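Long-range contact in attaching and effacing protein, pathogenesis factor (Escherichia coli, PDB 4E9L), which probably mediates attachment of the bacterium to host cells as a surface adhesin of the intimin/invasin family, here represented by immunoglobulin-like domains of its longer chain: residues N326-F338 with S350-Y362. Residues are numbered along the deposited sequence; the frame is centred on the assembly and turned at random.
Sequences NPVTGLKPDAPVF and SAGNWTEKGNGVY
Pro333 fits between two aromatic rings, Trp354 and Tyr362. Its CB sits over one face of the indole, 3.8 Å from the centroid of the five-membered ring and 12° off the normal, a CH-pi contact, while its CG lies over a face of Tyr362. The aliphatic CG of Glu356 covers the opposite face of the phenol, toward its rim. At the indole edge, NE1 of Trp354 donates to Asp334 O (3.1 Å); the bond is bent, 139° at the hydrogen, and arrives from above the carbonyl plane. At the phenol edge, Tyr362 OH donates a hydrogen bond to Val328 O, 2.7 Å away, and accepts one from Leu331 N, so one loop grips the hydroxyl twice.

Here a loop is fastened along the side of a beta-sandwich domain of the immunoglobulin-like kind found in invasin: residues 326-338 belong to the connection from strand 313-319 of one sheet to strand 337-339 of the other, beside the edge strand 350-358.

Glu356 ties to this loop the type II turn Gly358-Val361, where Lys357 and Gly358 facing Val361 make a classic beta bulge. With CG anti to the backbone N (chi1 -167°) and the chain extended beyond, OE1 takes Gly330 N at 2.8 Å, while OE2 takes Thr329 OG1 at 2.6 Å on its syn side and Gly360 N on the anti. Three donors probably favour the charged form. Gly360 also sends its CA hydrogen to Val328 O. Lys332 curls back so that NZ bonds Trp354 O (3.1 Å). Pro336 CD rests against Ala351 CB at 3.6 Å.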
# COMPACT_ATOMS: atom_id res chain seq x y z
N ASN A 326 16.80 -9.77 -19.84
CA ASN A 326 17.46 -9.90 -18.53
C ASN A 326 17.69 -11.38 -18.22
O ASN A 326 16.76 -12.18 -18.37
CB ASN A 326 16.61 -9.30 -17.40
CG ASN A 326 16.42 -7.81 -17.53
OD1 ASN A 326 17.38 -7.04 -17.62
ND2 ASN A 326 15.17 -7.39 -17.55
N PRO A 327 18.88 -11.75 -17.69
CA PRO A 327 19.09 -13.16 -17.29
C PRO A 327 18.17 -13.55 -16.12
O PRO A 327 18.00 -12.78 -15.18
CB PRO A 327 20.57 -13.22 -16.91
CG PRO A 327 20.97 -11.82 -16.63
CD PRO A 327 20.05 -10.90 -17.40
N VAL A 328 17.51 -14.71 -16.23
CA VAL A 328 16.62 -15.19 -15.19
C VAL A 328 17.43 -16.05 -14.20
O VAL A 328 17.78 -17.19 -14.49
CB VAL A 328 15.33 -15.88 -15.71
CG1 VAL A 328 14.47 -16.39 -14.54
CG2 VAL A 328 14.53 -14.93 -16.59
N THR A 329 17.78 -15.44 -13.06
CA THR A 329 18.63 -16.06 -12.04
C THR A 329 17.84 -16.61 -10.84
O THR A 329 16.75 -16.13 -10.56
CB THR A 329 19.76 -15.06 -11.67
OG1 THR A 329 20.81 -15.72 -10.98
CG2 THR A 329 19.26 -13.86 -10.85
N GLY A 330 18.42 -17.60 -10.15
CA GLY A 330 17.87 -18.22 -8.95
C GLY A 330 16.59 -19.01 -9.15
O GLY A 330 15.83 -19.22 -8.20
N LEU A 331 16.37 -19.49 -10.38
CA LEU A 331 15.16 -20.22 -10.72
C LEU A 331 15.49 -21.55 -11.38
O LEU A 331 15.77 -21.62 -12.59
CB LEU A 331 14.24 -19.34 -11.59
CG LEU A 331 12.96 -19.94 -12.14
CD1 LEU A 331 11.99 -20.34 -11.02
CD2 LEU A 331 12.30 -18.99 -13.13
N LYS A 332 15.47 -22.60 -10.55
CA LYS A 332 15.75 -23.96 -10.99
C LYS A 332 14.71 -24.59 -11.95
O LYS A 332 13.54 -24.80 -11.59
CB LYS A 332 16.08 -24.89 -9.81
CG LYS A 332 17.36 -25.71 -10.03
CD LYS A 332 18.64 -24.87 -10.00
CE LYS A 332 19.23 -24.70 -8.61
NZ LYS A 332 19.71 -26.00 -8.04
N PRO A 333 15.17 -24.98 -13.15
CA PRO A 333 14.27 -25.63 -14.11
C PRO A 333 13.79 -27.00 -13.64
O PRO A 333 14.37 -27.59 -12.72
CB PRO A 333 15.14 -25.75 -15.37
CG PRO A 333 16.27 -24.75 -15.16
CD PRO A 333 16.53 -24.82 -13.71
N ASP A 334 12.70 -27.50 -14.25
CA ASP A 334 12.13 -28.81 -13.95
C ASP A 334 12.89 -29.84 -14.82
O ASP A 334 13.79 -29.47 -15.60
CB ASP A 334 10.63 -28.83 -14.35
CG ASP A 334 9.75 -27.72 -13.78
OD1 ASP A 334 9.95 -27.36 -12.61
OD2 ASP A 334 8.83 -27.26 -14.50
N ALA A 335 12.49 -31.12 -14.73
CA ALA A 335 13.02 -32.17 -15.58
C ALA A 335 12.57 -31.85 -17.02
O ALA A 335 11.45 -31.37 -17.20
CB ALA A 335 12.47 -33.52 -15.16
N PRO A 336 13.44 -32.00 -18.04
CA PRO A 336 12.98 -31.77 -19.43
C PRO A 336 11.99 -32.86 -19.87
O PRO A 336 11.88 -33.89 -19.22
CB PRO A 336 14.26 -31.84 -20.27
CG PRO A 336 15.38 -32.10 -19.33
CD PRO A 336 14.80 -32.56 -18.02
N VAL A 337 11.25 -32.60 -20.95
CA VAL A 337 10.29 -33.53 -21.55
C VAL A 337 10.98 -34.11 -22.82
O VAL A 337 11.58 -33.37 -23.60
CB VAL A 337 8.97 -32.79 -21.87
CG1 VAL A 337 8.11 -33.59 -22.83
CG2 VAL A 337 8.19 -32.46 -20.59
N PHE A 338 10.94 -35.43 -22.98
CA PHE A 338 11.57 -36.14 -24.11
C PHE A 338 10.55 -36.78 -25.03
O PHE A 338 9.61 -37.40 -24.55
CB PHE A 338 12.53 -37.24 -23.58
CG PHE A 338 13.58 -36.71 -22.63
CD1 PHE A 338 13.44 -36.88 -21.25
CD2 PHE A 338 14.70 -36.04 -23.10
CE1 PHE A 338 14.42 -36.41 -20.36
CE2 PHE A 338 15.68 -35.57 -22.22
CZ PHE A 338 15.52 -35.73 -20.85
N SER A 350 17.51 -39.36 -19.28
CA SER A 350 17.24 -38.72 -17.99
C SER A 350 18.22 -37.56 -17.80
O SER A 350 19.41 -37.75 -18.04
CB SER A 350 17.48 -39.75 -16.87
OG SER A 350 17.28 -39.21 -15.58
N ALA A 351 17.74 -36.41 -17.32
CA ALA A 351 18.65 -35.29 -17.02
C ALA A 351 18.83 -35.23 -15.51
O ALA A 351 17.88 -35.47 -14.77
CB ALA A 351 18.09 -33.97 -17.54
N GLY A 352 20.05 -34.96 -15.07
CA GLY A 352 20.34 -34.84 -13.64
C GLY A 352 19.94 -33.46 -13.14
O GLY A 352 19.32 -32.68 -13.87
N ASN A 353 20.30 -33.14 -11.88
CA ASN A 353 20.03 -31.82 -11.29
C ASN A 353 20.63 -30.66 -12.07
O ASN A 353 21.70 -30.79 -12.65
CB ASN A 353 20.54 -31.77 -9.85
CG ASN A 353 19.81 -32.68 -8.89
OD1 ASN A 353 18.58 -32.77 -8.86
ND2 ASN A 353 20.57 -33.33 -8.04
N TRP A 354 19.91 -29.54 -12.11
CA TRP A 354 20.40 -28.33 -12.76
C TRP A 354 21.25 -27.54 -11.75
O TRP A 354 20.86 -27.38 -10.59
CB TRP A 354 19.22 -27.45 -13.24
CG TRP A 354 18.43 -28.04 -14.37
CD1 TRP A 354 17.27 -28.76 -14.28
CD2 TRP A 354 18.74 -27.95 -15.77
NE1 TRP A 354 16.84 -29.12 -15.54
CE2 TRP A 354 17.72 -28.63 -16.47
CE3 TRP A 354 19.80 -27.36 -16.51
CZ2 TRP A 354 17.73 -28.75 -17.87
CZ3 TRP A 354 19.80 -27.47 -17.88
CH2 TRP A 354 18.76 -28.14 -18.56
N THR A 355 22.42 -27.05 -12.19
CA THR A 355 23.25 -26.18 -11.37
C THR A 355 23.38 -24.84 -12.09
O THR A 355 23.75 -24.81 -13.26
CB THR A 355 24.63 -26.81 -11.08
OG1 THR A 355 24.43 -28.07 -10.47
CG2 THR A 355 25.49 -25.92 -10.16
N GLU A 356 23.10 -23.72 -11.39
CA GLU A 356 23.26 -22.41 -12.04
C GLU A 356 24.74 -22.04 -11.91
O GLU A 356 25.22 -21.79 -10.80
CB GLU A 356 22.32 -21.36 -11.42
CG GLU A 356 22.23 -20.10 -12.27
CD GLU A 356 21.44 -18.93 -11.72
OE1 GLU A 356 20.76 -19.08 -10.68
OE2 GLU A 356 21.50 -17.86 -12.36
N LYS A 357 25.46 -22.09 -13.04
CA LYS A 357 26.92 -21.87 -13.11
C LYS A 357 27.31 -20.49 -13.65
O LYS A 357 28.47 -20.06 -13.51
CB LYS A 357 27.57 -23.00 -13.93
CG LYS A 357 27.42 -24.39 -13.31
CD LYS A 357 28.66 -25.24 -13.56
CE LYS A 357 28.44 -26.73 -13.39
NZ LYS A 357 28.31 -27.12 -11.96
N GLY A 358 26.36 -19.83 -14.29
CA GLY A 358 26.51 -18.47 -14.78
C GLY A 358 25.22 -17.72 -14.50
O GLY A 358 24.21 -18.34 -14.16
N ASN A 359 25.23 -16.40 -14.66
CA ASN A 359 24.05 -15.56 -14.45
C ASN A 359 22.94 -15.93 -15.48
O ASN A 359 23.07 -15.66 -16.68
CB ASN A 359 24.45 -14.09 -14.59
CG ASN A 359 23.45 -13.13 -14.02
OD1 ASN A 359 22.31 -13.48 -13.70
ND2 ASN A 359 23.84 -11.89 -13.88
N GLY A 360 21.93 -16.64 -15.00
CA GLY A 360 20.85 -17.19 -15.83
C GLY A 360 21.27 -18.38 -16.69
O GLY A 360 20.60 -18.71 -17.66
N VAL A 361 22.39 -19.03 -16.35
CA VAL A 361 22.91 -20.17 -17.13
C VAL A 361 22.86 -21.42 -16.27
O VAL A 361 23.53 -21.47 -15.24
CB VAL A 361 24.32 -19.92 -17.71
CG1 VAL A 361 24.85 -21.18 -18.44
CG2 VAL A 361 24.33 -18.70 -18.63
N TYR A 362 22.06 -22.42 -16.69
CA TYR A 362 21.86 -23.65 -15.93
C TYR A 362 22.44 -24.83 -16.69
O TYR A 362 22.23 -24.97 -17.90
CB TYR A 362 20.37 -23.85 -15.56
CG TYR A 362 19.75 -22.64 -14.86
CD1 TYR A 362 19.31 -21.53 -15.59
CD2 TYR A 362 19.57 -22.63 -13.48
CE1 TYR A 362 18.76 -20.42 -14.95
CE2 TYR A 362 19.01 -21.53 -12.83
CZ TYR A 362 18.60 -20.42 -13.57
OH TYR A 362 18.04 -19.34 -12.91